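Beta-xylosidase (Uncultured organism, PDB 4MLG) probably hydrolyses xylo-oligosaccharides, releasing xylose, as a beta-xylosidase of glycoside hydrolase family 43 with a beta-propeller fold and a bound calcium ion. Local coordinates at residues A[69-73]-A[74-78]. Numbering follows the deposited sequence.
Sequences VVLRT and EDIPW
Leaving strand 64-72, the chain winds through two overlapping turns: Asp75 N donates to Arg72 O (3.0 Å) and Ile76 N to Thr73 O (3.2 Å). The Arg72 side chain leaves the turn and runs back alongside the strand, its CG held between two carboxylates. On one side Glu74 OE2 lies against its aliphatic part, 3.4 Å from Arg72 CG; on the other, Asp75 OD2 makes a salt bridge to Arg72 NH1 at 3.3 Å. Because that oxygen sits well out of the guanidinium plane, no N-H points at it and the attraction is one of charge; the two flat groups stand nearly perpendicular (86°). The bend in the Glu74 chain at chi2 (93°) folds its carboxylate back towards Thr73, whose OG1 donates to Glu74 OE2 (3.2 Å) from above the carboxylate plane. Beneath this polar side, Leu71 CD1 meets Ile76 CG1 at 4.3 Å, and both residues also pack on Phe99 of strand 94-102. The 72-75 and 73-76 bonds define consecutive beta-turns with helix-like backbone angles at Thr73, Glu74 and Asp75, here in the connection from strand 64-72 to strand 81-91, which links successive sheets of the beta-propeller.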
# COMPACT_ATOMS: atom_id res chain seq x y z
N VAL A 69 -20.15 -9.41 18.27
CA VAL A 69 -19.18 -9.14 17.22
C VAL A 69 -19.87 -8.83 15.89
O VAL A 69 -20.78 -9.55 15.47
CB VAL A 69 -18.22 -10.34 17.03
CG1 VAL A 69 -17.26 -10.07 15.88
CG2 VAL A 69 -17.46 -10.61 18.32
N VAL A 70 -19.45 -7.75 15.25
CA VAL A 70 -20.02 -7.34 13.97
C VAL A 70 -18.99 -7.40 12.85
O VAL A 70 -19.33 -7.27 11.68
CB VAL A 70 -20.59 -5.92 14.04
CG1 VAL A 70 -21.79 -5.87 14.98
CG2 VAL A 70 -19.51 -4.95 14.49
N LEU A 71 -17.73 -7.58 13.23
CA LEU A 71 -16.63 -7.64 12.27
C LEU A 71 -15.39 -8.24 12.91
O LEU A 71 -15.06 -7.91 14.05
CB LEU A 71 -16.32 -6.24 11.73
CG LEU A 71 -15.33 -6.14 10.57
CD1 LEU A 71 -15.92 -6.73 9.30
CD2 LEU A 71 -14.90 -4.70 10.34
N ARG A 72 -14.70 -9.12 12.18
CA ARG A 72 -13.43 -9.66 12.64
C ARG A 72 -12.45 -9.76 11.47
O ARG A 72 -12.86 -9.78 10.31
CB ARG A 72 -13.61 -11.03 13.30
CG ARG A 72 -14.05 -12.14 12.36
CD ARG A 72 -14.27 -13.45 13.11
NE ARG A 72 -15.35 -13.35 14.09
CZ ARG A 72 -16.62 -13.65 13.84
NH1 ARG A 72 -16.98 -14.07 12.63
NH2 ARG A 72 -17.53 -13.53 14.79
N THR A 73 -11.16 -9.82 11.78
CA THR A 73 -10.11 -9.83 10.77
C THR A 73 -10.23 -10.99 9.77
O THR A 73 -9.84 -10.86 8.62
CB THR A 73 -8.71 -9.86 11.40
OG1 THR A 73 -8.58 -11.01 12.24
CG2 THR A 73 -8.47 -8.61 12.23
N GLU A 74 -10.78 -12.11 10.22
CA GLU A 74 -10.95 -13.27 9.35
C GLU A 74 -11.93 -12.98 8.22
O GLU A 74 -11.77 -13.48 7.10
CB GLU A 74 -11.43 -14.49 10.14
CG GLU A 74 -10.44 -15.04 11.15
CD GLU A 74 -10.64 -14.46 12.54
OE1 GLU A 74 -10.59 -15.24 13.51
OE2 GLU A 74 -10.85 -13.23 12.65
N ASP A 75 -12.95 -12.18 8.51
CA ASP A 75 -13.99 -11.87 7.54
C ASP A 75 -13.53 -10.86 6.49
O ASP A 75 -14.21 -10.66 5.48
CB ASP A 75 -15.25 -11.35 8.25
CG ASP A 75 -15.75 -12.30 9.32
OD1 ASP A 75 -15.38 -13.49 9.28
OD2 ASP A 75 -16.52 -11.85 10.19
N ILE A 76 -12.39 -10.23 6.73
CA ILE A 76 -11.85 -9.24 5.80
C ILE A 76 -10.88 -9.89 4.81
O ILE A 76 -9.90 -10.51 5.22
CB ILE A 76 -11.15 -8.09 6.55
CG1 ILE A 76 -12.07 -7.53 7.64
CG2 ILE A 76 -10.73 -6.99 5.59
CD1 ILE A 76 -11.42 -6.47 8.50
N PRO A 77 -11.16 -9.76 3.51
CA PRO A 77 -10.38 -10.42 2.45
C PRO A 77 -8.95 -9.91 2.33
O PRO A 77 -8.04 -10.70 2.10
CB PRO A 77 -11.17 -10.09 1.18
CG PRO A 77 -12.55 -9.78 1.65
CD PRO A 77 -12.36 -9.10 2.97
N TRP A 78 -8.75 -8.60 2.49
CA TRP A 78 -7.43 -8.01 2.34
C TRP A 78 -6.70 -7.93 3.67
O TRP A 78 -5.67 -7.27 3.79
CB TRP A 78 -7.53 -6.61 1.72
CG TRP A 78 -8.28 -5.62 2.56
CD1 TRP A 78 -9.63 -5.46 2.63
CD2 TRP A 78 -7.71 -4.64 3.44
NE1 TRP A 78 -9.94 -4.44 3.50
CE2 TRP A 78 -8.79 -3.92 4.01
CE3 TRP A 78 -6.41 -4.30 3.80
CZ2 TRP A 78 -8.59 -2.89 4.93
CZ3 TRP A 78 -6.21 -3.27 4.71
CH2 TRP A 78 -7.30 -2.58 5.26